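Local structure of SnoK (5EPA) at residues P140-L144 / D244-R248; T20-L25 / G102-L107; E136-P140 / R178-M182. The protein is a non-heme iron, 2-oxoglutarate-dependent carbocyclase that acts in the biosynthesis of nogalamycin in Streptomyces nogalater. One frame throughout, in Å; residues are numbered along the deposited sequence.

Interaction 1 of 3, residues P140-L144 / D244-R248; sequences PLNEL and DATYR
Leu141 and Tyr247 form an antiparallel non-hydrogen-bonded pair, their CA atoms 4.8 Å apart and their side chains diverging, within two very short, weakly bonded strands. On one side of the pair Arg248 N gives a nearly straight bond to Pro140 O (2.9 Å); on the other Asn142 N reaches Thr246 O (3.0 Å). Thr246 O is also approached by Leu141 CA at 3.3 Å, a CA-H...O contact. Beyond the backbone, Asn142 and Arg248 carry the largest shares of the contact, the Asn142 amide reaching both Thr246 and Arg248. ND2 makes a weak bond to Thr246 OG1 (3.4 Å), while OD1 lies against the aliphatic part of Arg248, 3.3 Å from its CD. Arg248 CG stands anti to the backbone N (chi1 -174°) and the chain runs on extended, crossing the Asn142 side chain at about a right angle. Pro140 CB packs loosely on Tyr247 CE1, and the ring's OH is hydrogen-bonded to Asp253. Ala245 and Tyr247 bond through their backbones to Leu265, Gly262 and Asp263, while Leu141 rests on Met241 and Leu144 on Asp242, both at the end of strand 233-242.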
ATOM      1  N   PRO A 140       1.093  10.077  -8.403  1.00 25.72           N
ATOM      2  CA  PRO A 140       0.964  11.210  -9.339  1.00 26.44           C
ATOM      3  C   PRO A 140      -0.038  12.228  -8.814  1.00 27.83           C
ATOM      4  O   PRO A 140      -1.024  12.571  -9.489  1.00 29.80           O
ATOM      5  CB  PRO A 140       0.482  10.536 -10.610  1.00 26.39           C
ATOM      6  CG  PRO A 140      -0.386   9.404 -10.099  1.00 25.79           C
ATOM      7  CD  PRO A 140       0.265   8.926  -8.825  1.00 25.31           C
ATOM      8  N   LEU A 141       0.227  12.718  -7.607  1.00 28.70           N
ATOM      9  CA  LEU A 141      -0.677  13.565  -6.867  1.00 30.15           C
ATOM     10  C   LEU A 141       0.021  14.752  -6.234  1.00 32.92           C
ATOM     11  O   LEU A 141       1.206  14.691  -5.950  1.00 31.67           O
ATOM     12  CB  LEU A 141      -1.352  12.789  -5.751  1.00 28.47           C
ATOM     13  CG  LEU A 141      -2.078  11.521  -6.168  1.00 27.70           C
ATOM     14  CD1 LEU A 141      -2.580  10.837  -4.931  1.00 27.13           C
ATOM     15  CD2 LEU A 141      -3.256  11.791  -7.097  1.00 28.54           C
ATOM     16  N   ASN A 142      -0.720  15.857  -6.121  1.00 37.06           N
ATOM     17  CA  ASN A 142      -0.322  16.980  -5.314  1.00 41.01           C
ATOM     18  C   ASN A 142      -1.089  16.875  -4.053  1.00 43.89           C
ATOM     19  O   ASN A 142      -2.081  16.133  -3.961  1.00 43.45           O
ATOM     20  CB  ASN A 142      -0.760  18.313  -5.865  1.00 41.95           C
ATOM     21  CG  ASN A 142       0.002  18.699  -7.081  1.00 44.00           C
ATOM     22  OD1 ASN A 142       1.223  18.725  -7.045  1.00 43.44           O
ATOM     23  ND2 ASN A 142      -0.717  19.063  -8.172  1.00 46.58           N
ATOM     24  N   GLU A 143      -0.648  17.652  -3.078  1.00 46.87           N
ATOM     25  CA  GLU A 143      -1.533  17.999  -1.981  1.00 48.32           C
ATOM     26  C   GLU A 143      -1.657  16.841  -0.986  1.00 45.82           C
ATOM     27  O   GLU A 143      -2.736  16.579  -0.385  1.00 43.59           O
ATOM     28  CB  GLU A 143      -2.887  18.446  -2.554  1.00 51.40           C
ATOM     29  CG  GLU A 143      -3.371  19.614  -1.795  1.00 53.79           C
ATOM     30  CD  GLU A 143      -2.493  20.835  -1.970  1.00 57.43           C
ATOM     31  OE1 GLU A 143      -2.095  21.198  -3.108  1.00 55.44           O
ATOM     32  OE2 GLU A 143      -2.203  21.457  -0.929  1.00 64.52           O
ATOM     33  N   LEU A 144      -0.539  16.133  -0.801  1.00 43.97           N
ATOM     34  CA  LEU A 144      -0.625  15.005   0.153  1.00 41.94           C
ATOM     35  C   LEU A 144      -0.295  15.382   1.549  1.00 42.79           C
ATOM     36  O   LEU A 144       0.697  16.073   1.827  1.00 44.82           O
ATOM     37  CB  LEU A 144       0.064  13.668  -0.197  1.00 40.04           C
ATOM     38  CG  LEU A 144      -0.187  13.298  -1.649  1.00 39.56           C
ATOM     39  CD1 LEU A 144       0.438  11.960  -1.963  1.00 38.79           C
ATOM     40  CD2 LEU A 144      -1.679  13.285  -1.949  1.00 38.48           C
ATOM     41  N   ASP A 244      -9.256  15.694  -1.200  1.00 33.33           N
ATOM     42  CA  ASP A 244      -9.134  16.847  -2.108  1.00 34.89           C
ATOM     43  C   ASP A 244      -7.847  16.748  -2.930  1.00 33.74           C
ATOM     44  O   ASP A 244      -7.400  17.728  -3.513  1.00 36.17           O
ATOM     45  CB  ASP A 244      -9.168  18.174  -1.323  1.00 37.63           C
ATOM     46  CG  ASP A 244      -7.979  18.325  -0.337  1.00 39.63           C
ATOM     47  OD1 ASP A 244      -7.125  17.417  -0.186  1.00 39.27           O
ATOM     48  OD2 ASP A 244      -7.862  19.397   0.300  1.00 44.49           O
ATOM     49  N   ALA A 245      -7.281  15.558  -3.039  1.00 31.29           N
ATOM     50  CA  ALA A 245      -6.106  15.337  -3.895  1.00 29.80           C
ATOM     51  C   ALA A 245      -6.320  15.684  -5.353  1.00 29.66           C
ATOM     52  O   ALA A 245      -7.405  15.479  -5.896  1.00 30.91           O
ATOM     53  CB  ALA A 245      -5.672  13.906  -3.819  1.00 28.54           C
ATOM     54  N   THR A 246      -5.284  16.252  -5.971  1.00 29.22           N
ATOM     55  CA  THR A 246      -5.313  16.641  -7.370  1.00 29.12           C
ATOM     56  C   THR A 246      -4.219  15.958  -8.161  1.00 28.38           C
ATOM     57  O   THR A 246      -3.257  15.415  -7.570  1.00 26.96           O
ATOM     58  CB  THR A 246      -5.158  18.148  -7.555  1.00 30.75           C
ATOM     59  OG1 THR A 246      -3.902  18.576  -7.049  1.00 30.90           O
ATOM     60  CG2 THR A 246      -6.295  18.921  -6.864  1.00 31.66           C
ATOM     61  N   TYR A 247      -4.352  15.990  -9.499  1.00 28.46           N
ATOM     62  CA  TYR A 247      -3.461  15.243 -10.407  1.00 28.21           C
ATOM     63  C   TYR A 247      -2.137  15.987 -10.689  1.00 29.50           C
ATOM     64  O   TYR A 247      -2.097  17.191 -10.920  1.00 29.78           O
ATOM     65  CB  TYR A 247      -4.152  14.924 -11.724  1.00 28.32           C
ATOM     66  CG  TYR A 247      -3.235  14.429 -12.794  1.00 27.92           C
ATOM     67  CD1 TYR A 247      -2.369  13.372 -12.565  1.00 27.24           C
ATOM     68  CD2 TYR A 247      -3.197  15.039 -14.024  1.00 29.00           C
ATOM     69  CE1 TYR A 247      -1.490  12.941 -13.541  1.00 27.14           C
ATOM     70  CE2 TYR A 247      -2.341  14.613 -15.015  1.00 29.15           C
ATOM     71  CZ  TYR A 247      -1.478  13.575 -14.758  1.00 28.34           C
ATOM     72  OH  TYR A 247      -0.655  13.158 -15.767  1.00 29.03           O
ATOM     73  N   ARG A 248      -1.052  15.246 -10.537  1.00 30.16           N
ATOM     74  CA  ARG A 248       0.293  15.773 -10.799  1.00 32.23           C
ATOM     75  C   ARG A 248       1.061  14.802 -11.668  1.00 30.57           C
ATOM     76  O   ARG A 248       1.277  13.659 -11.228  1.00 29.72           O
ATOM     77  CB  ARG A 248       1.069  15.953  -9.475  1.00 33.63           C
ATOM     78  CG  ARG A 248       2.397  16.630  -9.681  1.00 36.16           C
ATOM     79  CD  ARG A 248       3.256  16.576  -8.432  1.00 38.04           C
ATOM     80  NE  ARG A 248       4.486  17.331  -8.643  1.00 41.85           N
ATOM     81  CZ  ARG A 248       5.339  17.675  -7.678  1.00 46.26           C
ATOM     82  NH1 ARG A 248       5.163  17.263  -6.414  1.00 45.04           N
ATOM     83  NH2 ARG A 248       6.402  18.411  -8.003  1.00 49.75           N
TER

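Interaction 2 of 3, residues T20-L25 / G102-L107; sequences TTAENL and GIALRL
Arg106 NH1 grips two backbone carbonyls of the 20-25 turn. Its bond to Ala22 O is the firm one, 2.9 Å long with an N-H...O angle of 153°; the oxygen lies at the guanidinium edge, close to its plane, and the donor arrives nearly along the C=O axis. The second, from NH1 to Leu25 O at 3.3 Å, is weak and bent. A bend at chi3 (49°) swings the guanidinium so that its edge meets Ala22 O. Leu25 CD2 sits over the centre of one guanidinium face and also meets Arg106 CB (3.9 Å) and Ile103 CG2 (4.1 Å). Ala22 settles against the helix backbone itself: its CB lies 3.7 Å from Gly102 C, where a side chain on Gly102 would collide with it. Ile103 CG1 comes equally near Ala22 CA. The turn is braced from within by an ST motif, Asn24 N bonding to Thr21 OG1 (3.0 Å), and by the return bond from Thr21 N to Asn24 OD1 (2.9 Å). With a leucine in place of Arg106, Ala22 O would probably lose its mate and Leu25 CD2 the flat group it covers. Helix 98-108 thus holds the chain ahead of helix 27-36 by both ends of the Ala22 backbone, Glu99 taking its N-H and Arg106 its carbonyl, while Leu25 packs on Ile103 of this helix and also touches Val30 and Ile41.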
ATOM      1  N   THR A  20     -10.800  -6.940  14.963  1.00 35.35           N
ATOM      2  CA  THR A  20     -10.662  -5.500  15.133  1.00 35.08           C
ATOM      3  C   THR A  20     -11.558  -4.775  14.113  1.00 34.19           C
ATOM      4  O   THR A  20     -11.527  -5.075  12.922  1.00 33.85           O
ATOM      5  CB  THR A  20      -9.225  -5.008  14.957  1.00 34.07           C
ATOM      6  OG1 THR A  20      -8.333  -5.826  15.723  1.00 35.57           O
ATOM      7  CG2 THR A  20      -9.118  -3.577  15.425  1.00 34.20           C
ATOM      8  N   THR A  21     -12.337  -3.824  14.600  1.00 34.25           N
ATOM      9  CA  THR A  21     -13.285  -3.089  13.783  1.00 34.93           C
ATOM     10  C   THR A  21     -12.955  -1.600  13.893  1.00 35.52           C
ATOM     11  O   THR A  21     -12.206  -1.195  14.783  1.00 35.52           O
ATOM     12  CB  THR A  21     -14.724  -3.260  14.294  1.00 35.67           C
ATOM     13  OG1 THR A  21     -14.807  -2.752  15.636  1.00 36.36           O
ATOM     14  CG2 THR A  21     -15.168  -4.717  14.274  1.00 36.34           C
ATOM     15  N   ALA A  22     -13.583  -0.787  13.053  1.00 35.44           N
ATOM     16  CA  ALA A  22     -13.422   0.658  13.164  1.00 36.92           C
ATOM     17  C   ALA A  22     -13.896   1.188  14.507  1.00 39.85           C
ATOM     18  O   ALA A  22     -13.365   2.151  15.034  1.00 40.03           O
ATOM     19  CB  ALA A  22     -14.177   1.363  12.054  1.00 37.09           C
ATOM     20  N   GLU A  23     -14.926   0.562  15.052  1.00 43.30           N
ATOM     21  CA  GLU A  23     -15.546   1.016  16.287  1.00 47.69           C
ATOM     22  C   GLU A  23     -14.668   0.691  17.501  1.00 45.72           C
ATOM     23  O   GLU A  23     -14.619   1.464  18.438  1.00 45.32           O
ATOM     24  CB  GLU A  23     -16.946   0.364  16.461  1.00 52.70           C
ATOM     25  CG  GLU A  23     -17.774   0.893  17.629  1.00 59.24           C
ATOM     26  CD  GLU A  23     -17.566   0.120  18.963  1.00 66.78           C
ATOM     27  OE1 GLU A  23     -17.102  -1.050  19.004  1.00 66.63           O
ATOM     28  OE2 GLU A  23     -17.863   0.710  20.030  1.00 76.67           O
ATOM     29  N   ASN A  24     -14.044  -0.489  17.520  1.00 44.01           N
ATOM     30  CA  ASN A  24     -13.318  -0.950  18.732  1.00 43.01           C
ATOM     31  C   ASN A  24     -11.810  -0.686  18.651  1.00 41.12           C
ATOM     32  O   ASN A  24     -11.063  -1.027  19.543  1.00 40.11           O
ATOM     33  CB  ASN A  24     -13.630  -2.440  19.056  1.00 43.02           C
ATOM     34  CG  ASN A  24     -12.965  -3.425  18.095  1.00 41.94           C
ATOM     35  OD1 ASN A  24     -11.989  -3.116  17.419  1.00 40.89           O
ATOM     36  ND2 ASN A  24     -13.494  -4.619  18.035  1.00 42.76           N
ATOM     37  N   LEU A  25     -11.374  -0.127  17.534  1.00 39.93           N
ATOM     38  CA  LEU A  25      -9.975   0.256  17.366  1.00 39.02           C
ATOM     39  C   LEU A  25      -9.510   1.114  18.547  1.00 39.04           C
ATOM     40  O   LEU A  25     -10.167   2.094  18.905  1.00 38.90           O
ATOM     41  CB  LEU A  25      -9.831   1.028  16.061  1.00 38.79           C
ATOM     42  CG  LEU A  25      -8.437   1.582  15.727  1.00 38.50           C
ATOM     43  CD1 LEU A  25      -7.514   0.506  15.188  1.00 37.50           C
ATOM     44  CD2 LEU A  25      -8.568   2.705  14.705  1.00 38.34           C
ATOM     45  N   GLY A 102     -13.009   2.250   7.324  1.00 27.64           N
ATOM     46  CA  GLY A 102     -13.319   3.009   8.545  1.00 29.35           C
ATOM     47  C   GLY A 102     -12.112   3.161   9.495  1.00 29.63           C
ATOM     48  O   GLY A 102     -11.933   4.199  10.138  1.00 29.96           O
ATOM     49  N   ILE A 103     -11.294   2.116   9.583  1.00 28.80           N
ATOM     50  CA  ILE A 103     -10.065   2.182  10.366  1.00 28.56           C
ATOM     51  C   ILE A 103      -9.108   3.167   9.720  1.00 28.02           C
ATOM     52  O   ILE A 103      -8.509   3.967  10.399  1.00 27.82           O
ATOM     53  CB  ILE A 103      -9.398   0.785  10.507  1.00 27.95           C
ATOM     54  CG1 ILE A 103     -10.221  -0.077  11.472  1.00 28.56           C
ATOM     55  CG2 ILE A 103      -7.966   0.911  11.022  1.00 27.35           C
ATOM     56  CD1 ILE A 103      -9.906  -1.549  11.371  1.00 28.58           C
ATOM     57  N   ALA A 104      -8.997   3.110   8.400  1.00 28.29           N
ATOM     58  CA  ALA A 104      -8.126   4.047   7.659  1.00 28.75           C
ATOM     59  C   ALA A 104      -8.483   5.490   7.940  1.00 29.83           C
ATOM     60  O   ALA A 104      -7.624   6.317   8.193  1.00 29.42           O
ATOM     61  CB  ALA A 104      -8.245   3.811   6.167  1.00 28.48           C
ATOM     62  N   LEU A 105      -9.775   5.742   7.982  1.00 30.68           N
ATOM     63  CA  LEU A 105     -10.284   7.055   8.292  1.00 32.76           C
ATOM     64  C   LEU A 105      -9.897   7.524   9.699  1.00 33.01           C
ATOM     65  O   LEU A 105      -9.531   8.686   9.914  1.00 33.70           O
ATOM     66  CB  LEU A 105     -11.815   7.055   8.112  1.00 34.06           C
ATOM     67  CG  LEU A 105     -12.531   8.369   7.943  1.00 36.30           C
ATOM     68  CD1 LEU A 105     -11.958   9.152   6.763  1.00 36.74           C
ATOM     69  CD2 LEU A 105     -14.022   8.114   7.711  1.00 37.21           C
ATOM     70  N   ARG A 106     -10.010   6.640  10.668  1.00 32.99           N
ATOM     71  CA  ARG A 106      -9.648   6.987  12.049  1.00 33.34           C
ATOM     72  C   ARG A 106      -8.149   7.227  12.183  1.00 31.89           C
ATOM     73  O   ARG A 106      -7.714   8.129  12.870  1.00 31.93           O
ATOM     74  CB  ARG A 106     -10.139   5.915  13.027  1.00 34.69           C
ATOM     75  CG  ARG A 106     -11.640   6.004  13.264  1.00 36.93           C
ATOM     76  CD  ARG A 106     -12.157   5.288  14.506  1.00 39.00           C
ATOM     77  NE  ARG A 106     -11.380   5.621  15.701  1.00 42.03           N
ATOM     78  CZ  ARG A 106     -11.394   4.938  16.851  1.00 44.32           C
ATOM     79  NH1 ARG A 106     -12.144   3.851  16.997  1.00 44.46           N
ATOM     80  NH2 ARG A 106     -10.640   5.357  17.871  1.00 46.90           N
ATOM     81  N   LEU A 107      -7.362   6.423  11.497  1.00 30.79           N
ATOM     82  CA  LEU A 107      -5.930   6.561  11.549  1.00 30.24           C
ATOM     83  C   LEU A 107      -5.502   7.880  10.901  1.00 30.19           C
ATOM     84  O   LEU A 107      -4.669   8.616  11.466  1.00 29.98           O
ATOM     85  CB  LEU A 107      -5.258   5.381  10.854  1.00 29.59           C
ATOM     86  CG  LEU A 107      -5.415   4.012  11.540  1.00 30.01           C
ATOM     87  CD1 LEU A 107      -4.752   2.928  10.720  1.00 29.20           C
ATOM     88  CD2 LEU A 107      -4.800   3.977  12.941  1.00 30.63           C
TER

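Interaction 3 of 3, residues E136-P140 / R178-M182; sequences ETGLP and RQEHM
Glu136 and Thr137 directly follow the His-X-Asp motif that supplies iron ligands His133 and Asp135, and they pack against the loop 178-182. The backbones are joined by Met182 N, which bonds to Thr137 O in the carbonyl plane (3.0 Å, 158°). His181 CA approaches the same Thr137 O (3.5 Å), and Thr137 CA approaches Glu180 O (3.4 Å), two CA-H...O contacts. Thr137 CG2 meets Met182 CG at 3.8 Å, while its hydroxyl turns to Asp134. Glu136 reaches out extended, CG anti to the backbone N (chi1 175°), and OE1 forms a long salt bridge with Arg178 NH1 (3.7 Å), the two flat groups 46° apart. The same NH1 pairs more closely with Glu180 OE2 (2.8 Å). A water donates to Glu136 OE1 (2.8 Å) and accepts from Glu180 N (2.9 Å), tying the carboxylate to the facing backbone. OE2 of Glu136 has its own salt bridge, to Arg219, and Glu180 OE2 another, to Arg175. Two carboxylates interleaved with three arginines probably stay ionised, and the network ties the chain leaving the iron site to the 178-182 loop.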
ATOM      1  N   GLU A 136       4.674   8.254  -1.485  1.00 26.18           N
ATOM      2  CA  GLU A 136       4.496   9.605  -1.957  1.00 28.08           C
ATOM      3  C   GLU A 136       5.282   9.867  -3.222  1.00 27.74           C
ATOM      4  O   GLU A 136       4.806  10.521  -4.155  1.00 28.99           O
ATOM      5  CB  GLU A 136       4.888  10.588  -0.833  1.00 30.68           C
ATOM      6  CG  GLU A 136       4.873  12.052  -1.194  1.00 34.32           C
ATOM      7  CD  GLU A 136       5.272  12.951  -0.014  1.00 38.67           C
ATOM      8  OE1 GLU A 136       6.443  12.894   0.475  1.00 41.08           O
ATOM      9  OE2 GLU A 136       4.378  13.718   0.448  1.00 41.71           O
ATOM     10  N   THR A 137       6.495   9.389  -3.251  1.00 26.90           N
ATOM     11  CA  THR A 137       7.402   9.667  -4.351  1.00 27.65           C
ATOM     12  C   THR A 137       6.833   9.210  -5.710  1.00 27.79           C
ATOM     13  O   THR A 137       6.984   9.878  -6.726  1.00 28.16           O
ATOM     14  CB  THR A 137       8.742   8.959  -4.079  1.00 28.36           C
ATOM     15  OG1 THR A 137       9.340   9.493  -2.858  1.00 29.59           O
ATOM     16  CG2 THR A 137       9.700   9.125  -5.220  1.00 28.53           C
ATOM     17  N   GLY A 138       6.176   8.056  -5.709  1.00 26.91           N
ATOM     18  CA  GLY A 138       5.575   7.492  -6.910  1.00 26.45           C
ATOM     19  C   GLY A 138       4.074   7.713  -7.149  1.00 25.92           C
ATOM     20  O   GLY A 138       3.515   7.165  -8.099  1.00 26.64           O
ATOM     21  N   LEU A 139       3.418   8.508  -6.307  1.00 25.37           N
ATOM     22  CA  LEU A 139       2.009   8.858  -6.505  1.00 25.18           C
ATOM     23  C   LEU A 139       1.894  10.115  -7.335  1.00 25.52           C
ATOM     24  O   LEU A 139       2.545  11.109  -7.045  1.00 26.45           O
ATOM     25  CB  LEU A 139       1.309   9.086  -5.175  1.00 25.32           C
ATOM     26  CG  LEU A 139       0.988   7.798  -4.389  1.00 24.72           C
ATOM     27  CD1 LEU A 139       0.569   8.143  -2.976  1.00 24.92           C
ATOM     28  CD2 LEU A 139      -0.087   6.945  -5.034  1.00 24.02           C
ATOM     29  N   PRO A 140       1.093  10.077  -8.403  1.00 25.72           N
ATOM     30  CA  PRO A 140       0.964  11.210  -9.339  1.00 26.44           C
ATOM     31  C   PRO A 140      -0.038  12.228  -8.814  1.00 27.83           C
ATOM     32  O   PRO A 140      -1.024  12.571  -9.489  1.00 29.80           O
ATOM     33  CB  PRO A 140       0.482  10.536 -10.610  1.00 26.39           C
ATOM     34  CG  PRO A 140      -0.386   9.404 -10.099  1.00 25.79           C
ATOM     35  CD  PRO A 140       0.265   8.926  -8.825  1.00 25.31           C
ATOM     36  N   ARG A 178      13.536  13.940   2.084  1.00 36.26           N
ATOM     37  CA  ARG A 178      12.484  13.287   1.309  1.00 37.31           C
ATOM     38  C   ARG A 178      12.649  13.548  -0.164  1.00 36.66           C
ATOM     39  O   ARG A 178      13.056  14.629  -0.573  1.00 36.27           O
ATOM     40  CB  ARG A 178      11.146  13.881   1.634  1.00 38.84           C
ATOM     41  CG  ARG A 178      10.629  13.462   2.958  1.00 41.12           C
ATOM     42  CD  ARG A 178       9.170  13.815   3.045  1.00 44.47           C
ATOM     43  NE  ARG A 178       9.006  15.156   3.600  1.00 48.62           N
ATOM     44  CZ  ARG A 178       8.429  16.190   2.996  1.00 51.20           C
ATOM     45  NH1 ARG A 178       7.925  16.074   1.766  1.00 51.03           N
ATOM     46  NH2 ARG A 178       8.353  17.364   3.635  1.00 52.04           N
ATOM     47  N   GLN A 179      12.364  12.550  -0.971  1.00 35.52           N
ATOM     48  CA  GLN A 179      12.402  12.779  -2.393  1.00 37.56           C
ATOM     49  C   GLN A 179      11.149  13.535  -2.910  1.00 38.68           C
ATOM     50  O   GLN A 179      11.269  14.380  -3.787  1.00 38.28           O
ATOM     51  CB  GLN A 179      12.583  11.495  -3.146  1.00 37.29           C
ATOM     52  CG  GLN A 179      12.753  11.742  -4.635  1.00 37.86           C
ATOM     53  CD  GLN A 179      13.448  10.617  -5.327  1.00 38.85           C
ATOM     54  OE1 GLN A 179      13.533   9.501  -4.798  1.00 37.26           O
ATOM     55  NE2 GLN A 179      13.917  10.868  -6.553  1.00 40.59           N
ATOM     56  N   GLU A 180       9.984  13.234  -2.329  1.00 39.71           N
ATOM     57  CA  GLU A 180       8.641  13.772  -2.740  1.00 43.47           C
ATOM     58  C   GLU A 180       7.966  13.332  -4.030  1.00 43.30           C
ATOM     59  O   GLU A 180       6.768  13.031  -3.993  1.00 41.78           O
ATOM     60  CB  GLU A 180       8.571  15.306  -2.855  1.00 47.76           C
ATOM     61  CG  GLU A 180       8.799  16.040  -1.523  1.00 53.19           C
ATOM     62  CD  GLU A 180       8.003  17.343  -1.405  1.00 57.62           C
ATOM     63  OE1 GLU A 180       7.256  17.727  -2.352  1.00 62.12           O
ATOM     64  OE2 GLU A 180       8.117  17.984  -0.335  1.00 60.42           O
ATOM     65  N   HIS A 181       8.644  13.463  -5.171  1.00 42.04           N
ATOM     66  CA  HIS A 181       7.981  13.248  -6.414  1.00 42.29           C
ATOM     67  C   HIS A 181       8.910  12.957  -7.544  1.00 42.09           C
ATOM     68  O   HIS A 181       9.843  13.717  -7.756  1.00 46.92           O
ATOM     69  CB  HIS A 181       7.108  14.421  -6.807  1.00 44.48           C
ATOM     70  CG  HIS A 181       6.196  14.117  -7.964  1.00 46.25           C
ATOM     71  ND1 HIS A 181       5.120  13.251  -7.850  1.00 44.93           N
ATOM     72  CD2 HIS A 181       6.190  14.562  -9.245  1.00 45.74           C
ATOM     73  CE1 HIS A 181       4.486  13.183  -9.008  1.00 45.06           C
ATOM     74  NE2 HIS A 181       5.118  13.967  -9.870  1.00 46.40           N
ATOM     75  N   MET A 182       8.632  11.880  -8.281  1.00 36.64           N
ATOM     76  CA  MET A 182       9.331  11.609  -9.530  1.00 35.49           C
ATOM     77  C   MET A 182       8.479  11.948 -10.742  1.00 33.49           C
ATOM     78  O   MET A 182       7.416  11.367 -10.931  1.00 34.05           O
ATOM     79  CB  MET A 182       9.744  10.147  -9.595  1.00 35.74           C
ATOM     80  CG  MET A 182      10.948   9.813  -8.704  1.00 38.58           C
ATOM     81  SD  MET A 182      11.655   8.190  -9.018  1.00 37.97           S
ATOM     82  CE  MET A 182      10.181   7.191  -9.266  1.00 40.77           C
TER
HETATM   83  O   HOH W   1       8.898  11.688  -0.138  1.00 31.25           O

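How the interactions relate
Interactions 1 and 3 start from the same run of chain and share Pro140, their centres about 11 Å apart. They touch twice: Arg248 NE packs 3.3 Å from His181 CD2, and Leu144 CD1 lies 4.0 Å from Leu139 CD1. Together they fix successive parts of the chain leaving the iron ligand Asp135, first on 178-182 and then on 244-248. Interaction 3 is the nearer to the active site, the Leu139 side chain being about 8 Å from both the iron and the bound 2-oxoglutarate; Leu144 is about 12 Å from each. Interaction 2 stands apart, its centre about 25 Å from that of interaction 1 and about 27 Å from that of interaction 3; its Leu107 side chain is about 14 Å from 2-oxoglutarate and touches Phe215 of strand 213-217.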